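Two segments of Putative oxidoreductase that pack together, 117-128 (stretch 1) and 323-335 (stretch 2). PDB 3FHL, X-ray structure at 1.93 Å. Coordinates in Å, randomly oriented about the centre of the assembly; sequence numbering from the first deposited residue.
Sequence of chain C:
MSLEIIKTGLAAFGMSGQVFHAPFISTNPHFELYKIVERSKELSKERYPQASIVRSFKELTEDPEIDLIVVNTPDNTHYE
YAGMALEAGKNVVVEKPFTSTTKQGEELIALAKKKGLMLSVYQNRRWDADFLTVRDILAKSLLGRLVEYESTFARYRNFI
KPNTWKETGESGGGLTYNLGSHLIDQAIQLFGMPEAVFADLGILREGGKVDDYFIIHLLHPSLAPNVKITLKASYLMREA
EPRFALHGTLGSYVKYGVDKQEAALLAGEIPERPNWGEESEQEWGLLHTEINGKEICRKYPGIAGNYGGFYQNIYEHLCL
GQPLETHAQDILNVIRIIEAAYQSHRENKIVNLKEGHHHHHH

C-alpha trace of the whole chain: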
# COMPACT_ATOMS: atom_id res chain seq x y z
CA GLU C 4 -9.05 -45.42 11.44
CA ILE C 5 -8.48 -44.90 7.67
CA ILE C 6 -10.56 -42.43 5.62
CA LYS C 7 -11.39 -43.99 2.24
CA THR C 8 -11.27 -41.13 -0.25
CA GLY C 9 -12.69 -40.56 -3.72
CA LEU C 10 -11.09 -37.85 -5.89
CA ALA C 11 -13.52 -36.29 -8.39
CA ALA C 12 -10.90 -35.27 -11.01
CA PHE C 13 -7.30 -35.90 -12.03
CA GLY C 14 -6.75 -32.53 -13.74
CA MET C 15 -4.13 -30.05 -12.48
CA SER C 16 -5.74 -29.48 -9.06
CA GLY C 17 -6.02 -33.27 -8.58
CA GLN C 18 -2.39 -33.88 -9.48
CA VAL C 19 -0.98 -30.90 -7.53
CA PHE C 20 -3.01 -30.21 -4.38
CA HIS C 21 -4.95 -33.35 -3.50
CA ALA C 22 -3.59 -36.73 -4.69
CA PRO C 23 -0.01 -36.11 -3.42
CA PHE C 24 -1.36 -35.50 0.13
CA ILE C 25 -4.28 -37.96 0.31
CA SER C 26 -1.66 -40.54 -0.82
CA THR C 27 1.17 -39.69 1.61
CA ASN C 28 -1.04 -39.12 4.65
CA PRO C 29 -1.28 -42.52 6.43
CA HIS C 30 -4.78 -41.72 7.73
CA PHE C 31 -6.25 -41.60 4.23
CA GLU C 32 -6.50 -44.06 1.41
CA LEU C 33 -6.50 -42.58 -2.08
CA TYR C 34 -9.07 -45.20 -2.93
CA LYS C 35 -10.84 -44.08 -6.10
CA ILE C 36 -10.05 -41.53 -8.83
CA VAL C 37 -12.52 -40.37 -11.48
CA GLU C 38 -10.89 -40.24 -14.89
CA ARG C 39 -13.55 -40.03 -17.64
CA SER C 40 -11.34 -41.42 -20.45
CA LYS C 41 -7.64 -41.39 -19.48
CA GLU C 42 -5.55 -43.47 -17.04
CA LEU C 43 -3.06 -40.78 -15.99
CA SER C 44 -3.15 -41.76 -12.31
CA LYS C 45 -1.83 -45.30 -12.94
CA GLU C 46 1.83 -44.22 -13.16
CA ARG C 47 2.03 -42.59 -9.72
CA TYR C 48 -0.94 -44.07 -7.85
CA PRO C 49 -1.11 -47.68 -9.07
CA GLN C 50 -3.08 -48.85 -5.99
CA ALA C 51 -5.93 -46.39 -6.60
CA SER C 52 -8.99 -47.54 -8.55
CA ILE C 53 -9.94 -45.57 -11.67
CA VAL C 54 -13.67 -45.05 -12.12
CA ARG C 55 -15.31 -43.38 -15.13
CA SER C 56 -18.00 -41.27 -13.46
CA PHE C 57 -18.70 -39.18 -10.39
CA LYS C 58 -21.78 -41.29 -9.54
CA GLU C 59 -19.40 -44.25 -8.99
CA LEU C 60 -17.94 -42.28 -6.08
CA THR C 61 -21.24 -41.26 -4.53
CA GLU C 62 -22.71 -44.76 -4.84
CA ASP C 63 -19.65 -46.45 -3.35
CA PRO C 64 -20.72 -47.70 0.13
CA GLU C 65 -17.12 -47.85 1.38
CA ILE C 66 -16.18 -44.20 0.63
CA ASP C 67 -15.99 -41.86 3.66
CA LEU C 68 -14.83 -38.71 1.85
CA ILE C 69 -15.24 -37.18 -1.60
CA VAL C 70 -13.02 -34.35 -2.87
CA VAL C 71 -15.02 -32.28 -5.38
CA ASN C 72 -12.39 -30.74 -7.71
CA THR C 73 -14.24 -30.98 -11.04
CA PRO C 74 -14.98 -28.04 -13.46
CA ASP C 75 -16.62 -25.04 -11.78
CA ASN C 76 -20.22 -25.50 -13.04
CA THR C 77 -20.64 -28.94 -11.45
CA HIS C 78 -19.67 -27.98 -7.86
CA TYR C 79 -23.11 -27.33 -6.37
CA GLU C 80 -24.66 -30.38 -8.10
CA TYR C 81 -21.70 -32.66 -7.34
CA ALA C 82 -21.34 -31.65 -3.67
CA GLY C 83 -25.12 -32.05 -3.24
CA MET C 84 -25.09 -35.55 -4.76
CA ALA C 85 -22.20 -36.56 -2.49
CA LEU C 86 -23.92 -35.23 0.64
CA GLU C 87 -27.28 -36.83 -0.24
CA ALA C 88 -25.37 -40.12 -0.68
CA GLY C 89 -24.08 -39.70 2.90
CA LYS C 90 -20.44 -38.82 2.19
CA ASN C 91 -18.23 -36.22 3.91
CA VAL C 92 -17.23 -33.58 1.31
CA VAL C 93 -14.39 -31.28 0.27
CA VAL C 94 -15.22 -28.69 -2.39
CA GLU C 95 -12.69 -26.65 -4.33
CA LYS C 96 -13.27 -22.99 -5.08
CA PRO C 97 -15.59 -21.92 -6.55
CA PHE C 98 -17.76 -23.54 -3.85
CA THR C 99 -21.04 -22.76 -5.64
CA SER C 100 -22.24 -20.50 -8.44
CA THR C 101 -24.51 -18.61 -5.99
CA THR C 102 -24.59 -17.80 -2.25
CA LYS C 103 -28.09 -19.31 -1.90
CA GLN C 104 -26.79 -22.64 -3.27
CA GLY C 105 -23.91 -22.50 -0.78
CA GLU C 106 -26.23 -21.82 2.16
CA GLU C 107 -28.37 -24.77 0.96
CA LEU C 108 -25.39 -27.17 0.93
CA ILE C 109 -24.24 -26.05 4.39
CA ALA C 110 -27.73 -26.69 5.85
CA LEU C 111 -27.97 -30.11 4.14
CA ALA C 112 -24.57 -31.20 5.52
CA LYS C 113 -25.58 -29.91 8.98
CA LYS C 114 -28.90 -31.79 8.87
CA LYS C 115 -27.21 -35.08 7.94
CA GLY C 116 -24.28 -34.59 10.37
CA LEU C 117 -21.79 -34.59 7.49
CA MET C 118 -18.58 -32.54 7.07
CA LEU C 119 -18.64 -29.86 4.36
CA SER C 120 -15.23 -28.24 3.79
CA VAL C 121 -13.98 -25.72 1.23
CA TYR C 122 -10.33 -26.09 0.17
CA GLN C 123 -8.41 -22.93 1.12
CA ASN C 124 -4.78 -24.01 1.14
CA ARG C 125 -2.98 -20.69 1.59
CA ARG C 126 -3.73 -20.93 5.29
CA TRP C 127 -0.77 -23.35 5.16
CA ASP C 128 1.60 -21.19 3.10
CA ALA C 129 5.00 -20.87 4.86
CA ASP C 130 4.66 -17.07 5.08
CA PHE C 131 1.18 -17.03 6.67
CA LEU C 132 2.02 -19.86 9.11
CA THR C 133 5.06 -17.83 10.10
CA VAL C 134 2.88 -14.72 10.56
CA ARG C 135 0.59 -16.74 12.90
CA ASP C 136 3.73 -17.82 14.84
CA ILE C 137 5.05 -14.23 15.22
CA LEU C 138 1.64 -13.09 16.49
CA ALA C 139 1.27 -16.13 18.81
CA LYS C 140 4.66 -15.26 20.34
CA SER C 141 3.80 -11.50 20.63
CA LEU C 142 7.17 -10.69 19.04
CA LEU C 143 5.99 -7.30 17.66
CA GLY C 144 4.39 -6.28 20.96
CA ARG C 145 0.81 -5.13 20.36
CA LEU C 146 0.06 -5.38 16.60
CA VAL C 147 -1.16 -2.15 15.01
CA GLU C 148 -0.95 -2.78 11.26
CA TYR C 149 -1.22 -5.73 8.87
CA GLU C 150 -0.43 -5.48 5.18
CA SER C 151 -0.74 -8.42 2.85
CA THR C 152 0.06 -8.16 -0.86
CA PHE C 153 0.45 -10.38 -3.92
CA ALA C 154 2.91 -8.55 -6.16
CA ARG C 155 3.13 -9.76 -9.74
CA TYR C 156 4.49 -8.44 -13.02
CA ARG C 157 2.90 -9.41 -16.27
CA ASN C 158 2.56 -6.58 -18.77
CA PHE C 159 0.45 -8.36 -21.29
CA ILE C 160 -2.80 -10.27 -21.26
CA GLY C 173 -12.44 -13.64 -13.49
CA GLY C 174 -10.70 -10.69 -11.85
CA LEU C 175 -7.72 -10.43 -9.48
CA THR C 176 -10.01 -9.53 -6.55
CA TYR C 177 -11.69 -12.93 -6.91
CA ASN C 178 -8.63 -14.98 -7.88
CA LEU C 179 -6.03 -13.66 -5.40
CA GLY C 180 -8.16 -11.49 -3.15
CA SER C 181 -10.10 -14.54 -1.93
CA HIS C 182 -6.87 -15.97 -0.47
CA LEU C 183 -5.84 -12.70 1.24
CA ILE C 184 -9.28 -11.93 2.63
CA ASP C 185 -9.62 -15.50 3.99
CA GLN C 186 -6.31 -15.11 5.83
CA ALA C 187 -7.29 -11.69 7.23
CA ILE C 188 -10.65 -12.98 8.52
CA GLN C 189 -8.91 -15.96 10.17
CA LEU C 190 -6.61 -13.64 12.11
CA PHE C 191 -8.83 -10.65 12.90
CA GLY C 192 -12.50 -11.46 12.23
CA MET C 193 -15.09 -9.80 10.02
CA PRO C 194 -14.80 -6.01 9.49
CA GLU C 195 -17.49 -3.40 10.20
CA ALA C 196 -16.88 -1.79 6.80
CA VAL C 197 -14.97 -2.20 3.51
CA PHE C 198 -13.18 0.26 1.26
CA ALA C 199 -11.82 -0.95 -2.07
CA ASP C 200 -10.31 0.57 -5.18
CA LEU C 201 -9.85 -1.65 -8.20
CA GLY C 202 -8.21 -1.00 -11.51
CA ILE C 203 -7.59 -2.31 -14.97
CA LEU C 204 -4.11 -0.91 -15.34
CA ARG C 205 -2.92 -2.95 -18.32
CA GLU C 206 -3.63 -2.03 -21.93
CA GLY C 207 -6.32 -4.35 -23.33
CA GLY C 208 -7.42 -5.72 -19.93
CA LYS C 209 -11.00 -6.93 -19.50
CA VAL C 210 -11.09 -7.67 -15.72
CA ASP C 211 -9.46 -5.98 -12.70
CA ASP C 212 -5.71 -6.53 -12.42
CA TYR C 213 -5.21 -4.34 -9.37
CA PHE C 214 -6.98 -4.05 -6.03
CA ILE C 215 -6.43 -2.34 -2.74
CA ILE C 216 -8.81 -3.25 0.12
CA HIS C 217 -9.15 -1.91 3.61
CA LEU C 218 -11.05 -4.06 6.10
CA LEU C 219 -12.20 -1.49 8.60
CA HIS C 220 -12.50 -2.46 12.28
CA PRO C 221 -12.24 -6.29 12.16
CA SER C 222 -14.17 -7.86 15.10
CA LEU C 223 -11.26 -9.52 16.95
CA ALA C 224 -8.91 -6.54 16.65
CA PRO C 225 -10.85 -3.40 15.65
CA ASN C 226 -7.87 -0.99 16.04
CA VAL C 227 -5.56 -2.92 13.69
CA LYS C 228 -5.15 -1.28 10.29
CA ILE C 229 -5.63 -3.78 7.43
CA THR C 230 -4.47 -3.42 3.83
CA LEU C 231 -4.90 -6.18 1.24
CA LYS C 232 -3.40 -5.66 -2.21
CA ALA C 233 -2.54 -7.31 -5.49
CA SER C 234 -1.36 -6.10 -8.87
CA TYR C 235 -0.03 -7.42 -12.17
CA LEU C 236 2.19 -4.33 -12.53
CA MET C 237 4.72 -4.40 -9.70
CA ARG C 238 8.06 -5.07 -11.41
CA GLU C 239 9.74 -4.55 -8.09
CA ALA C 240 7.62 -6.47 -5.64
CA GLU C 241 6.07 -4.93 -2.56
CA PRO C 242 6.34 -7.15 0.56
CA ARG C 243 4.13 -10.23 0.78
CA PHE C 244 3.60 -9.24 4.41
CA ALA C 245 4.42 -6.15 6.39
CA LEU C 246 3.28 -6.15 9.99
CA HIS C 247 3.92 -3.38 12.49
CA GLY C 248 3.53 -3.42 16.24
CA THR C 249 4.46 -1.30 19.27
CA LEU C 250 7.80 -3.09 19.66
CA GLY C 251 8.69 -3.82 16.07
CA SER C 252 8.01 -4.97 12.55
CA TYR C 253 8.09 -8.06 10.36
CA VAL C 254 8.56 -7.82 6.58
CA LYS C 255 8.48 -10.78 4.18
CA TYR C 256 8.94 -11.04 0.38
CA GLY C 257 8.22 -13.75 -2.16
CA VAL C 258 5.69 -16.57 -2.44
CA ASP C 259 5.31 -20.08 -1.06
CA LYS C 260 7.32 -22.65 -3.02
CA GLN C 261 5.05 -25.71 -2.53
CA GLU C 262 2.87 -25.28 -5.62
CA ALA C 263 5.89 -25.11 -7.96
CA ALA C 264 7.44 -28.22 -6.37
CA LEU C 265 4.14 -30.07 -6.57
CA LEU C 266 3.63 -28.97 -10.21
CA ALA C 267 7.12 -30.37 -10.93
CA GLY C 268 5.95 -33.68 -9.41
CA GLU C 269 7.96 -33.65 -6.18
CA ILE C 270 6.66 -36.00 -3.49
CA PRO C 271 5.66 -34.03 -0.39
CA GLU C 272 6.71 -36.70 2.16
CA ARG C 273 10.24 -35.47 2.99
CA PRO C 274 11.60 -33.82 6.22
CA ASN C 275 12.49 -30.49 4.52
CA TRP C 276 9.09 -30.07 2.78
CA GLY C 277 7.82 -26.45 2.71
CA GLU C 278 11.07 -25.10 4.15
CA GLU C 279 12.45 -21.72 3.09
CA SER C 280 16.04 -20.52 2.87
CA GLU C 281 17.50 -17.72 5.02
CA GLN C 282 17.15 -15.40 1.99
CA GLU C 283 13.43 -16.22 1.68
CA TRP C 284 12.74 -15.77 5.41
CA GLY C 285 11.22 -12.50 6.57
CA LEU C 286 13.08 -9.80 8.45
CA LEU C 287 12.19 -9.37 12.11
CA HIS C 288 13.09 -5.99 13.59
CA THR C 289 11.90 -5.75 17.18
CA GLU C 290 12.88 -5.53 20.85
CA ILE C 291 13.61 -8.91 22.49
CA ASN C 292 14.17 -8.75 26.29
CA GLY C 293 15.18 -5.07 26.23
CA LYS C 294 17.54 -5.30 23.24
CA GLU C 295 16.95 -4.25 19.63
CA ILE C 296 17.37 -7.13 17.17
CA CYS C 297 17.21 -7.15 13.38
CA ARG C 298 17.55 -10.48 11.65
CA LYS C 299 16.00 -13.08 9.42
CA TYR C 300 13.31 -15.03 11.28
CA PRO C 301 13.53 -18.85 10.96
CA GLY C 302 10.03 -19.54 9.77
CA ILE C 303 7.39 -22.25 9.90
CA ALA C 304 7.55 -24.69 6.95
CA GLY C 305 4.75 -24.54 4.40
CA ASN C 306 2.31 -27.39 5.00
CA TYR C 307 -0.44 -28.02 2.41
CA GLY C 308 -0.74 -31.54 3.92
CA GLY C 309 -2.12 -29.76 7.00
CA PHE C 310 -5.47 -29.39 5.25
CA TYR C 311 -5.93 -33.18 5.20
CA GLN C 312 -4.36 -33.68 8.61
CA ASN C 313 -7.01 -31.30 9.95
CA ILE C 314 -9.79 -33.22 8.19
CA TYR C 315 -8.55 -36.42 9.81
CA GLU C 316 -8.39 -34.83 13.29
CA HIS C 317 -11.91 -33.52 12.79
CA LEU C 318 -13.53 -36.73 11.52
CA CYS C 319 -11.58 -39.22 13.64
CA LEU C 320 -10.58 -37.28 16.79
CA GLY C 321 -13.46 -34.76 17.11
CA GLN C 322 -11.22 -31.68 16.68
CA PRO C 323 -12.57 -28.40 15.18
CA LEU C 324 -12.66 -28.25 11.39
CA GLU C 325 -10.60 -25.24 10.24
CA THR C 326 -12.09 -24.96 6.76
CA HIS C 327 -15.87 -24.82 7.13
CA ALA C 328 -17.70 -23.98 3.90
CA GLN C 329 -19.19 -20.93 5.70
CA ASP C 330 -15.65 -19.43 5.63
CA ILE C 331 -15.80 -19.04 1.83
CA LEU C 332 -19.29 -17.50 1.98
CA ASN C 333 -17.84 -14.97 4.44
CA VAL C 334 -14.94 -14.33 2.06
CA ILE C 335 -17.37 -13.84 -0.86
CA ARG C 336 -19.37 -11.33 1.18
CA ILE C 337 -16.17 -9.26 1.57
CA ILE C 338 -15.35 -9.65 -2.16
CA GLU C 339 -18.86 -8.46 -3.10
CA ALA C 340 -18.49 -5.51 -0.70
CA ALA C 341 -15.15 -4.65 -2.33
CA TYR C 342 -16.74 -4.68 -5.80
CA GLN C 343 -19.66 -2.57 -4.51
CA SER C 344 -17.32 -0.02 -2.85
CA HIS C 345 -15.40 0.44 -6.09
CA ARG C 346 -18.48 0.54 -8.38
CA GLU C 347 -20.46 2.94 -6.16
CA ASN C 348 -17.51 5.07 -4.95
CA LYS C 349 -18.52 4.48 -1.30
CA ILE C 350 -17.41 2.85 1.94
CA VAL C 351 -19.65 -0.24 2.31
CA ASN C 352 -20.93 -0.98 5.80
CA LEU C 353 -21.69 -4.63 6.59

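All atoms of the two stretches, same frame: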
# COMPACT_ATOMS: atom_id res chain seq x y z
N LEU C 117 -22.91 -34.35 8.38
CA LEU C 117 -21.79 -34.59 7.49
C LEU C 117 -20.87 -33.37 7.42
O LEU C 117 -21.34 -32.23 7.53
CB LEU C 117 -22.29 -34.95 6.09
CG LEU C 117 -23.15 -36.22 5.96
CD1 LEU C 117 -23.74 -36.32 4.56
CD2 LEU C 117 -22.35 -37.46 6.32
N MET C 118 -19.57 -33.61 7.25
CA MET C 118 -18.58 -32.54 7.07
C MET C 118 -18.71 -31.92 5.68
O MET C 118 -18.79 -32.63 4.68
CB MET C 118 -17.15 -33.08 7.27
CG MET C 118 -16.03 -31.99 7.31
SD MET C 118 -14.37 -32.64 7.01
CE MET C 118 -14.50 -33.02 5.28
N LEU C 119 -18.75 -30.59 5.63
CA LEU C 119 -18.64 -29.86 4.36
C LEU C 119 -17.53 -28.81 4.47
O LEU C 119 -17.69 -27.81 5.17
CB LEU C 119 -19.96 -29.21 3.95
CG LEU C 119 -20.00 -28.44 2.62
CD1 LEU C 119 -19.64 -29.33 1.44
CD2 LEU C 119 -21.37 -27.81 2.44
N SER C 120 -16.43 -29.07 3.77
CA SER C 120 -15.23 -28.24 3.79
C SER C 120 -15.01 -27.57 2.44
O SER C 120 -15.33 -28.15 1.39
CB SER C 120 -14.01 -29.11 4.14
OG SER C 120 -12.78 -28.40 4.04
N VAL C 121 -14.47 -26.34 2.46
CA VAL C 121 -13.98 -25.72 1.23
C VAL C 121 -12.46 -25.60 1.30
O VAL C 121 -11.91 -25.12 2.29
CB VAL C 121 -14.68 -24.37 0.91
CG1 VAL C 121 -14.00 -23.66 -0.26
CG2 VAL C 121 -16.14 -24.62 0.54
N TYR C 122 -11.79 -26.08 0.25
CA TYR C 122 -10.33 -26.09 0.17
C TYR C 122 -9.75 -24.67 0.05
O TYR C 122 -9.88 -24.02 -0.98
CB TYR C 122 -9.88 -26.92 -1.03
CG TYR C 122 -8.39 -27.18 -1.09
CD1 TYR C 122 -7.75 -27.89 -0.07
CD2 TYR C 122 -7.63 -26.74 -2.16
CE1 TYR C 122 -6.39 -28.15 -0.12
CE2 TYR C 122 -6.28 -26.99 -2.22
CZ TYR C 122 -5.66 -27.70 -1.20
OH TYR C 122 -4.31 -27.93 -1.26
N GLN C 123 -9.11 -24.21 1.12
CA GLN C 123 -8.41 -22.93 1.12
C GLN C 123 -7.00 -23.17 1.64
O GLN C 123 -6.73 -23.03 2.84
CB GLN C 123 -9.16 -21.89 1.97
CG GLN C 123 -10.63 -21.68 1.55
CD GLN C 123 -11.20 -20.36 2.01
OE1 GLN C 123 -10.81 -19.31 1.52
NE2 GLN C 123 -12.16 -20.41 2.93
N ASN C 124 -6.09 -23.52 0.74
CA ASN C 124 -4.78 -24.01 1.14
C ASN C 124 -3.74 -22.99 1.58
O ASN C 124 -2.75 -23.35 2.22
CB ASN C 124 -4.17 -24.88 0.04
CG ASN C 124 -4.00 -24.15 -1.28
OD1 ASN C 124 -4.45 -23.03 -1.48
ND2 ASN C 124 -3.37 -24.82 -2.21
N ARG C 125 -3.97 -21.71 1.27
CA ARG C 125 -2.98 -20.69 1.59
C ARG C 125 -2.95 -20.32 3.06
O ARG C 125 -2.08 -19.57 3.51
CB ARG C 125 -3.10 -19.47 0.66
CG ARG C 125 -2.63 -19.80 -0.77
CD ARG C 125 -2.35 -18.55 -1.57
NE ARG C 125 -1.98 -18.83 -2.95
CZ ARG C 125 -0.74 -19.11 -3.37
NH1 ARG C 125 0.28 -19.16 -2.51
NH2 ARG C 125 -0.53 -19.35 -4.66
N ARG C 126 -3.84 -20.94 3.83
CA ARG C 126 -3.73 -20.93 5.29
C ARG C 126 -2.50 -21.73 5.74
O ARG C 126 -2.03 -21.57 6.86
CB ARG C 126 -4.99 -21.53 5.91
CG ARG C 126 -6.24 -20.75 5.59
CD ARG C 126 -7.34 -21.14 6.53
NE ARG C 126 -8.66 -20.68 6.11
CZ ARG C 126 -9.77 -20.99 6.75
NH1 ARG C 126 -10.95 -20.53 6.34
NH2 ARG C 126 -9.71 -21.77 7.83
N TRP C 127 -1.98 -22.57 4.85
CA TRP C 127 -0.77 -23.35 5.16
C TRP C 127 0.43 -22.96 4.30
O TRP C 127 1.37 -23.73 4.15
CB TRP C 127 -1.06 -24.86 5.05
CG TRP C 127 -2.02 -25.37 6.10
CD1 TRP C 127 -1.71 -25.78 7.38
CD2 TRP C 127 -3.44 -25.49 5.98
NE1 TRP C 127 -2.85 -26.15 8.05
CE2 TRP C 127 -3.93 -25.99 7.22
CE3 TRP C 127 -4.35 -25.22 4.95
CZ2 TRP C 127 -5.28 -26.22 7.44
CZ3 TRP C 127 -5.70 -25.47 5.18
CH2 TRP C 127 -6.15 -25.96 6.42
N ASP C 128 0.40 -21.75 3.72
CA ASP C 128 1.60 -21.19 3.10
C ASP C 128 2.62 -20.95 4.21
O ASP C 128 2.23 -20.61 5.32
CB ASP C 128 1.28 -19.86 2.40
CG ASP C 128 0.81 -20.04 0.96
OD1 ASP C 128 0.70 -21.19 0.49
OD2 ASP C 128 0.55 -19.02 0.28
N PRO C 323 -11.93 -29.39 16.06
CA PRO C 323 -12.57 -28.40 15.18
C PRO C 323 -12.08 -28.46 13.74
O PRO C 323 -10.88 -28.58 13.51
CB PRO C 323 -12.17 -27.07 15.81
CG PRO C 323 -11.97 -27.40 17.25
CD PRO C 323 -11.28 -28.73 17.21
N LEU C 324 -13.00 -28.40 12.79
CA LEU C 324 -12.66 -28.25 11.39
C LEU C 324 -12.23 -26.80 11.16
O LEU C 324 -12.90 -25.88 11.62
CB LEU C 324 -13.87 -28.58 10.52
CG LEU C 324 -13.80 -28.30 9.02
CD1 LEU C 324 -12.77 -29.18 8.36
CD2 LEU C 324 -15.18 -28.46 8.37
N GLU C 325 -11.10 -26.60 10.49
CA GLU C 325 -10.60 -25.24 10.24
C GLU C 325 -11.27 -24.59 9.03
O GLU C 325 -11.41 -23.37 8.97
CB GLU C 325 -9.08 -25.23 10.06
CG GLU C 325 -8.30 -25.58 11.33
CD GLU C 325 -6.78 -25.58 11.13
OE1 GLU C 325 -6.24 -24.61 10.55
OE2 GLU C 325 -6.12 -26.56 11.56
N THR C 326 -11.70 -25.42 8.08
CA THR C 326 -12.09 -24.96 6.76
C THR C 326 -13.57 -25.18 6.45
O THR C 326 -13.93 -25.66 5.37
CB THR C 326 -11.25 -25.67 5.68
OG1 THR C 326 -11.36 -27.08 5.86
CG2 THR C 326 -9.76 -25.24 5.77
N HIS C 327 -14.43 -24.80 7.38
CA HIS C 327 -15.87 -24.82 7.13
C HIS C 327 -16.23 -24.08 5.85
O HIS C 327 -15.64 -23.05 5.53
CB HIS C 327 -16.63 -24.15 8.27
CG HIS C 327 -16.70 -24.96 9.53
ND1 HIS C 327 -15.91 -24.69 10.63
CD2 HIS C 327 -17.47 -26.01 9.87
CE1 HIS C 327 -16.19 -25.55 11.59
NE2 HIS C 327 -17.14 -26.37 11.15
N ALA C 328 -17.20 -24.62 5.11
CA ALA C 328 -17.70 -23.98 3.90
C ALA C 328 -18.22 -22.55 4.13
O ALA C 328 -18.14 -21.72 3.22
CB ALA C 328 -18.79 -24.83 3.26
N GLN C 329 -18.71 -22.28 5.34
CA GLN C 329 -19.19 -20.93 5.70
C GLN C 329 -18.06 -19.89 5.57
O GLN C 329 -18.33 -18.74 5.23
CB GLN C 329 -19.76 -20.91 7.12
CG GLN C 329 -20.38 -19.59 7.57
CD GLN C 329 -21.60 -19.21 6.76
OE1 GLN C 329 -22.50 -20.02 6.55
NE2 GLN C 329 -21.65 -17.95 6.31
N ASP C 330 -16.82 -20.31 5.80
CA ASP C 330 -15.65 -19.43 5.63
C ASP C 330 -15.57 -18.81 4.24
O ASP C 330 -15.30 -17.62 4.13
CB ASP C 330 -14.34 -20.16 5.97
CG ASP C 330 -14.15 -20.38 7.46
OD1 ASP C 330 -14.95 -19.88 8.28
OD2 ASP C 330 -13.16 -21.05 7.82
N ILE C 331 -15.84 -19.59 3.19
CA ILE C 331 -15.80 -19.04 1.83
C ILE C 331 -17.01 -18.15 1.52
O ILE C 331 -16.90 -17.23 0.71
CB ILE C 331 -15.55 -20.11 0.72
CG1 ILE C 331 -14.93 -19.50 -0.54
CG2 ILE C 331 -16.81 -20.83 0.33
CD1 ILE C 331 -13.56 -18.85 -0.34
N LEU C 332 -18.15 -18.39 2.17
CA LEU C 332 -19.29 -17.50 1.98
C LEU C 332 -18.98 -16.15 2.61
O LEU C 332 -19.33 -15.12 2.04
CB LEU C 332 -20.57 -18.08 2.58
CG LEU C 332 -21.16 -19.35 1.98
CD1 LEU C 332 -22.60 -19.42 2.44
CD2 LEU C 332 -21.10 -19.39 0.45
N ASN C 333 -18.32 -16.17 3.76
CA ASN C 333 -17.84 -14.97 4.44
C ASN C 333 -16.84 -14.18 3.59
O ASN C 333 -16.92 -12.95 3.49
CB ASN C 333 -17.21 -15.33 5.78
CG ASN C 333 -18.23 -15.82 6.80
OD1 ASN C 333 -19.44 -15.75 6.57
ND2 ASN C 333 -17.75 -16.30 7.95
N VAL C 334 -15.93 -14.91 2.97
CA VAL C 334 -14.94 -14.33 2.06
C VAL C 334 -15.62 -13.65 0.87
O VAL C 334 -15.29 -12.52 0.54
CB VAL C 334 -13.93 -15.38 1.60
CG1 VAL C 334 -13.11 -14.91 0.40
CG2 VAL C 334 -13.04 -15.73 2.76
N ILE C 335 -16.60 -14.34 0.28
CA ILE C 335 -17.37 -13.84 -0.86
C ILE C 335 -18.18 -12.60 -0.52
O ILE C 335 -18.33 -11.71 -1.36
CB ILE C 335 -18.25 -14.96 -1.50
CG1 ILE C 335 -17.38 -15.92 -2.30
CG2 ILE C 335 -19.36 -14.38 -2.41
CD1 ILE C 335 -18.08 -17.21 -2.70
O HOH W 1 -13.23 -22.82 4.09
O HOH W 2 -7.25 -22.36 9.63
O HOH W 3 -3.12 -27.07 10.85

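The strongest tie is made by Arg126, whose guanidinium serves two acceptors lying near its plane. Arg126 NH1 forms a salt bridge with Asp330 OD2 at 2.7 Å, the hydrogen bond almost straight at 173°, while Arg126 NH2 donates to the backbone Glu325 O at 2.6 Å. Those acceptors, Glu325 O and Asp330 OD2, sit 3.1 Å apart with no hydrogen to share; both are hydrogen-bonded by the same positive guanidinium, as is consistent with two acceptors lying so close. One planar cation thus links the loop before the helix to the first turn of the helix itself. Thr326 CG2 covers one face of the guanidinium, 4.0 Å from Arg126 NH2, and also meets the edge of the Trp127 ring, 3.7 Å from Trp127 CH2.

Backbone pairing sets the register. Val121 N donates to Thr326 O at 3.0 Å and Ala328 N to Leu119 O at 3.2 Å, a single bridge that places Ser120 beside His327. Beside the Val121 bond, on the side away from Ala328, Ser120 OG donates to Thr326 OG1 at 2.7 Å, so the threonine engages the strand through both its carbonyl and its hydroxyl.

Water extends the polar network. Water 1 donates to Val121 O and His327 O and accepts from Gln123 NE2, joining strand to loop just where direct pairing stops. Two further waters connect the Glu325 carboxylate to Arg126 NH2 and Trp127 NE1, so this exposed acid reaches both side chains through solvent.

Apolar packing follows the strand into the helix. Val121 CG2 lies 3.8 Å from Ala328 CB and 3.9 Å from Ile331 CG2, and Leu119 CG approaches Ala328 CB at 3.9 Å. The small alanine therefore meets two strand side chains while its own amide bonds to the strand. Farther out, Met118 CG rests 3.8 Å from Leu324 CD2.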